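Long-range contact in amidase, hydantoinase/carbamoylase family (Burkholderia vietnamiensis, PDB 5I4M), which probably hydrolyses N-carbamoyl-L-amino acids, as a two-zinc amidase of the peptidase M20 family: residues 107-119 and 402-414. Numbering follows the deposited sequence.
With ZN (zinc ion), chain D; ZN (zinc ion), chain C; 3PG (3-phosphoglyceric acid), chain E.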
loop_
_atom_site.group_PDB
_atom_site.type_symbol
_atom_site.label_atom_id
_atom_site.label_comp_id
_atom_site.label_asym_id
_atom_site.label_seq_id
_atom_site.Cartn_x
_atom_site.Cartn_y
_atom_site.Cartn_z
ATOM N N SER A 107 -17.295 1.937 -11.523
ATOM C CA SER A 107 -16.229 1.150 -12.121
ATOM C C SER A 107 -15.122 0.876 -11.117
ATOM O O SER A 107 -15.089 1.418 -10.010
ATOM C CB SER A 107 -15.617 1.853 -13.344
ATOM O OG SER A 107 -14.662 2.817 -12.928
ATOM N N GLN A 108 -14.207 0.018 -11.546
ATOM C CA GLN A 108 -12.940 -0.168 -10.874
ATOM C C GLN A 108 -12.031 1.026 -11.140
ATOM O O GLN A 108 -12.269 1.798 -12.074
ATOM C CB GLN A 108 -12.282 -1.447 -11.380
ATOM C CG GLN A 108 -13.069 -2.672 -11.049
ATOM C CD GLN A 108 -12.826 -3.079 -9.617
ATOM O OE1 GLN A 108 -11.799 -2.721 -9.036
ATOM N NE2 GLN A 108 -13.768 -3.814 -9.031
ATOM N N PRO A 109 -10.971 1.189 -10.339
ATOM C CA PRO A 109 -9.978 2.230 -10.649
ATOM C C PRO A 109 -9.313 2.010 -11.994
ATOM O O PRO A 109 -8.983 2.981 -12.684
ATOM C CB PRO A 109 -8.977 2.128 -9.490
ATOM C CG PRO A 109 -9.214 0.775 -8.870
ATOM C CD PRO A 109 -10.669 0.469 -9.085
ATOM N N THR A 110 -9.091 0.755 -12.373
ATOM C CA THR A 110 -8.627 0.383 -13.713
ATOM C C THR A 110 -9.795 -0.126 -14.547
ATOM O O THR A 110 -9.731 -1.179 -15.191
ATOM C CB THR A 110 -7.532 -0.681 -13.627
ATOM O OG1 THR A 110 -8.017 -1.797 -12.868
ATOM C CG2 THR A 110 -6.287 -0.128 -12.968
ATOM N N GLY A 111 -10.892 0.609 -14.530
ATOM C CA GLY A 111 -12.102 0.114 -15.149
ATOM C C GLY A 111 -12.131 0.298 -16.656
ATOM O O GLY A 111 -11.445 1.140 -17.243
ATOM N N GLY A 112 -12.976 -0.508 -17.292
ATOM C CA GLY A 112 -13.197 -0.413 -18.717
ATOM C C GLY A 112 -14.453 0.376 -19.038
ATOM O O GLY A 112 -15.239 0.737 -18.165
ATOM N N ARG A 113 -14.634 0.625 -20.331
ATOM C CA ARG A 113 -15.762 1.410 -20.816
ATOM C C ARG A 113 -17.048 0.607 -20.952
ATOM O O ARG A 113 -18.065 1.176 -21.365
ATOM C CB ARG A 113 -15.400 2.039 -22.170
ATOM C CG ARG A 113 -14.313 3.122 -22.056
ATOM C CD ARG A 113 -13.718 3.523 -23.415
ATOM N NE ARG A 113 -13.061 2.379 -24.035
ATOM C CZ ARG A 113 -13.232 1.994 -25.293
ATOM N NH1 ARG A 113 -14.021 2.693 -26.107
ATOM N NH2 ARG A 113 -12.597 0.915 -25.739
ATOM N N PHE A 114 -17.047 -0.684 -20.608
ATOM C CA PHE A 114 -18.223 -1.507 -20.863
ATOM C C PHE A 114 -18.756 -2.245 -19.637
ATOM O O PHE A 114 -19.966 -2.497 -19.547
ATOM C CB PHE A 114 -17.904 -2.502 -21.980
ATOM C CG PHE A 114 -17.527 -1.840 -23.275
ATOM C CD1 PHE A 114 -18.512 -1.404 -24.154
ATOM C CD2 PHE A 114 -16.192 -1.616 -23.598
ATOM C CE1 PHE A 114 -18.175 -0.769 -25.341
ATOM C CE2 PHE A 114 -15.846 -0.986 -24.791
ATOM C CZ PHE A 114 -16.838 -0.569 -25.665
ATOM N N ASP A 115 -17.884 -2.623 -18.702
ATOM C CA ASP A 115 -18.327 -3.367 -17.521
ATOM C C ASP A 115 -19.401 -2.569 -16.794
ATOM O O ASP A 115 -19.194 -1.400 -16.454
ATOM C CB ASP A 115 -17.114 -3.643 -16.625
ATOM C CG ASP A 115 -17.452 -4.345 -15.318
ATOM O OD1 ASP A 115 -18.608 -4.780 -15.097
ATOM O OD2 ASP A 115 -16.497 -4.497 -14.507
ATOM N N GLY A 116 -20.575 -3.178 -16.626
ATOM C CA GLY A 116 -21.685 -2.502 -15.975
ATOM C C GLY A 116 -22.424 -1.469 -16.810
ATOM O O GLY A 116 -23.648 -1.547 -16.968
ATOM N N ILE A 117 -21.710 -0.475 -17.332
ATOM C CA ILE A 117 -22.413 0.624 -17.991
ATOM C C ILE A 117 -23.133 0.137 -19.250
ATOM O O ILE A 117 -24.189 0.669 -19.615
ATOM C CB ILE A 117 -21.434 1.786 -18.284
ATOM C CG1 ILE A 117 -22.172 2.984 -18.902
ATOM C CG2 ILE A 117 -20.305 1.325 -19.194
ATOM C CD1 ILE A 117 -23.199 3.631 -17.976
ATOM N N TYR A 118 -22.601 -0.886 -19.922
ATOM C CA TYR A 118 -23.292 -1.443 -21.086
ATOM C C TYR A 118 -24.698 -1.915 -20.720
ATOM O O TYR A 118 -25.663 -1.643 -21.443
ATOM C CB TYR A 118 -22.459 -2.587 -21.664
ATOM C CG TYR A 118 -23.089 -3.405 -22.782
ATOM C CD1 TYR A 118 -23.831 -2.806 -23.803
ATOM C CD2 TYR A 118 -22.896 -4.781 -22.833
ATOM C CE1 TYR A 118 -24.374 -3.573 -24.825
ATOM C CE2 TYR A 118 -23.439 -5.548 -23.847
ATOM C CZ TYR A 118 -24.169 -4.938 -24.843
ATOM O OH TYR A 118 -24.702 -5.718 -25.847
ATOM N N GLY A 119 -24.845 -2.598 -19.584
ATOM C CA GLY A 119 -26.169 -3.080 -19.205
ATOM C C GLY A 119 -27.138 -1.958 -18.877
ATOM O O GLY A 119 -28.336 -2.058 -19.161
ATOM N N SER A 402 -11.154 -7.753 -18.636
ATOM C CA SER A 402 -11.981 -6.789 -17.940
ATOM C C SER A 402 -11.221 -6.381 -16.691
ATOM O O SER A 402 -10.223 -7.010 -16.320
ATOM C CB SER A 402 -13.360 -7.363 -17.606
ATOM O OG SER A 402 -14.187 -6.376 -17.019
ATOM N N HIS A 403 -11.688 -5.308 -16.056
ATOM C CA HIS A 403 -10.994 -4.685 -14.929
ATOM C C HIS A 403 -9.596 -4.215 -15.327
ATOM O O HIS A 403 -8.684 -4.139 -14.500
ATOM C CB HIS A 403 -10.969 -5.617 -13.713
ATOM C CG HIS A 403 -12.305 -5.700 -13.030
ATOM N ND1 HIS A 403 -12.489 -6.265 -11.788
ATOM C CD2 HIS A 403 -13.524 -5.259 -13.429
ATOM C CE1 HIS A 403 -13.765 -6.173 -11.451
ATOM N NE2 HIS A 403 -14.416 -5.564 -12.430
ATOM N N ASN A 404 -9.464 -3.859 -16.605
ATOM C CA ASN A 404 -8.297 -3.229 -17.206
ATOM C C ASN A 404 -8.837 -2.166 -18.155
ATOM O O ASN A 404 -9.893 -2.356 -18.762
ATOM C CB ASN A 404 -7.429 -4.274 -17.946
ATOM C CG ASN A 404 -6.111 -3.703 -18.484
ATOM O OD1 ASN A 404 -6.089 -2.725 -19.236
ATOM N ND2 ASN A 404 -5.001 -4.341 -18.109
ATOM N N GLU A 405 -8.142 -1.036 -18.251
ATOM C CA GLU A 405 -8.658 0.081 -19.034
ATOM C C GLU A 405 -8.719 -0.206 -20.534
ATOM O O GLU A 405 -9.404 0.526 -21.258
ATOM C CB GLU A 405 -7.808 1.317 -18.754
ATOM C CG GLU A 405 -7.933 1.789 -17.313
ATOM C CD GLU A 405 -6.715 2.530 -16.819
ATOM O OE1 GLU A 405 -6.559 3.719 -17.154
ATOM O OE2 GLU A 405 -5.912 1.923 -16.085
ATOM N N ILE A 406 -8.045 -1.260 -21.014
ATOM C CA ILE A 406 -8.128 -1.636 -22.420
ATOM C C ILE A 406 -9.313 -2.544 -22.719
ATOM O O ILE A 406 -9.441 -3.013 -23.854
ATOM C CB ILE A 406 -6.844 -2.341 -22.909
ATOM C CG1 ILE A 406 -6.696 -3.701 -22.224
ATOM C CG2 ILE A 406 -5.621 -1.450 -22.690
ATOM C CD1 ILE A 406 -5.511 -4.500 -22.702
ATOM N N GLU A 407 -10.175 -2.802 -21.741
ATOM C CA GLU A 407 -11.407 -3.548 -21.971
ATOM C C GLU A 407 -12.134 -3.011 -23.199
ATOM O O GLU A 407 -12.232 -1.795 -23.397
ATOM C CB GLU A 407 -12.284 -3.427 -20.721
ATOM C CG GLU A 407 -13.617 -4.141 -20.778
ATOM C CD GLU A 407 -14.489 -3.731 -19.623
ATOM O OE1 GLU A 407 -14.310 -4.284 -18.510
ATOM O OE2 GLU A 407 -15.323 -2.818 -19.820
ATOM N N ASP A 408 -12.624 -3.916 -24.049
ATOM C CA ASP A 408 -13.160 -3.461 -25.326
ATOM C C ASP A 408 -14.193 -4.437 -25.866
ATOM O O ASP A 408 -14.172 -5.631 -25.552
ATOM C CB ASP A 408 -12.037 -3.267 -26.349
ATOM C CG ASP A 408 -12.392 -2.259 -27.436
ATOM O OD1 ASP A 408 -13.429 -1.559 -27.319
ATOM O OD2 ASP A 408 -11.608 -2.159 -28.404
ATOM N N ALA A 409 -15.095 -3.906 -26.695
ATOM C CA ALA A 409 -16.109 -4.707 -27.373
ATOM C C ALA A 409 -16.351 -4.102 -28.747
ATOM O O ALA A 409 -16.142 -2.906 -28.951
ATOM C CB ALA A 409 -17.414 -4.757 -26.580
ATOM N N THR A 410 -16.774 -4.932 -29.690
ATOM C CA THR A 410 -17.051 -4.396 -31.018
ATOM C C THR A 410 -18.461 -3.815 -31.079
ATOM O O THR A 410 -19.351 -4.248 -30.345
ATOM C CB THR A 410 -16.931 -5.481 -32.078
ATOM O OG1 THR A 410 -18.008 -6.412 -31.912
ATOM C CG2 THR A 410 -15.597 -6.195 -31.966
ATOM N N PRO A 411 -18.692 -2.847 -31.967
ATOM C CA PRO A 411 -20.073 -2.383 -32.193
ATOM C C PRO A 411 -21.049 -3.509 -32.496
ATOM O O PRO A 411 -22.184 -3.493 -31.996
ATOM C CB PRO A 411 -19.912 -1.417 -33.380
ATOM C CG PRO A 411 -18.516 -0.872 -33.207
ATOM C CD PRO A 411 -17.694 -2.008 -32.661
ATOM N N ALA A 412 -20.630 -4.497 -33.295
ATOM C CA ALA A 412 -21.492 -5.640 -33.596
ATOM C C ALA A 412 -21.936 -6.358 -32.324
ATOM O O ALA A 412 -23.124 -6.666 -32.162
ATOM C CB ALA A 412 -20.778 -6.612 -34.534
ATOM N N TRP A 413 -20.993 -6.657 -31.420
ATOM C CA TRP A 413 -21.356 -7.333 -30.173
ATOM C C TRP A 413 -22.303 -6.485 -29.344
ATOM O O TRP A 413 -23.273 -6.995 -28.774
ATOM C CB TRP A 413 -20.111 -7.650 -29.342
ATOM C CG TRP A 413 -19.207 -8.639 -29.951
ATOM C CD1 TRP A 413 -19.502 -9.545 -30.943
ATOM C CD2 TRP A 413 -17.836 -8.835 -29.618
ATOM N NE1 TRP A 413 -18.387 -10.289 -31.239
ATOM C CE2 TRP A 413 -17.350 -9.872 -30.442
ATOM C CE3 TRP A 413 -16.964 -8.229 -28.700
ATOM C CZ2 TRP A 413 -16.030 -10.319 -30.376
ATOM C CZ3 TRP A 413 -15.644 -8.672 -28.641
ATOM C CH2 TRP A 413 -15.193 -9.701 -29.479
ATOM N N ILE A 414 -21.995 -5.194 -29.212
ATOM C CA ILE A 414 -22.816 -4.307 -28.392
ATOM C C ILE A 414 -24.248 -4.286 -28.909
ATOM O O ILE A 414 -25.207 -4.437 -28.144
ATOM C CB ILE A 414 -22.192 -2.897 -28.359
ATOM C CG1 ILE A 414 -20.871 -2.931 -27.595
ATOM C CG2 ILE A 414 -23.143 -1.870 -27.734
ATOM C CD1 ILE A 414 -21.023 -3.430 -26.146
HETATM ZN ZN ZN D . -16.494 -5.061 -12.570
HETATM ZN ZN ZN C . -20.101 -5.626 -13.841
HETATM C C1 3PG E . -17.002 -9.348 -9.060
HETATM O O1 3PG E . -15.808 -9.102 -8.808
HETATM O O2 3PG E . -17.366 -10.389 -9.651
HETATM C C2 3PG E . -18.030 -8.345 -8.626
HETATM O O3 3PG E . -19.326 -8.964 -8.542
HETATM C C3 3PG E . -18.073 -7.238 -9.655
HETATM O O1P 3PG E . -18.532 -7.769 -10.900
HETATM P P 3PG E . -18.308 -6.899 -12.269
HETATM O O2P 3PG E . -18.707 -5.479 -11.942
HETATM O O3P 3PG E . -16.818 -7.038 -12.546
HETATM O O4P 3PG E . -19.246 -7.576 -13.284
HETATM O O HOH W 1 -6.363 4.010 -13.499
HETATM O O HOH W 2 -13.711 -3.051 -16.147
HETATM O O HOH W 3 -12.120 0.413 -21.961
HETATM O O HOH W 4 -13.928 0.947 -28.609
HETATM O O HOH W 5 -21.840 -6.537 -12.881
#
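Asp115 and His403 meet at a zinc ion, which Asp115 OD2 binds at 2.0 Å and His403 NE2 at 2.1 Å. Asp115 OD2 lies at the edge of the imidazole, in its plane, and OD1 reaches the second zinc, bridging the pair as in other M20 enzymes. Glu150 completes the first site, His104, His211 and a water the second, and the phosphate of 3-phosphoglyceric acid spans both metals. Gln108 CG sits over one imidazole face, 3.4 Å from the ring centroid, while the bend at chi2 (-80°) carries the amide out over the CE1 side, tilted against the ring. Gln108 OE1 bonds to Ser294 of the second subunit, and NE2 to Asn296 of that subunit and to the zinc ligand Glu150; His403 ND1 bonds to the same Asn296's backbone O.

In the metals' second shell, Glu407 reaches extended to the 112-115 loop, its CG anti to the backbone N (chi1 180°). Its buried OE2 accepts from Phe114 N at 2.9 Å, nearly along the C-O axis, and from Asp115 N at 2.8 Å on the syn side but tilted out of the carboxylate plane. OE1 takes Ser402 OG and a water shared with Gly112 N and His403 N. This carboxylate thereby fixes a zinc ligand's backbone. Thr110 OG1 donates to His403 O from above the carbonyl plane, and Tyr118 OH to Ile414 O at 2.7 Å. A salt bridge whose hydrogen bond is weak joins Arg113 NH2 to Asp408 OD1.

Ala409 CB lies over the Phe114 ring, and Ile414 CD1 over the Tyr118 ring, 3.6 Å from its centroid. The contact joins the starts of helices 117-132 and 411-429; strand 206-212 packs against Phe114, Tyr118 and Glu407, strand 390-395 against Tyr118, and helix 29-39 against Arg113 and Ile414.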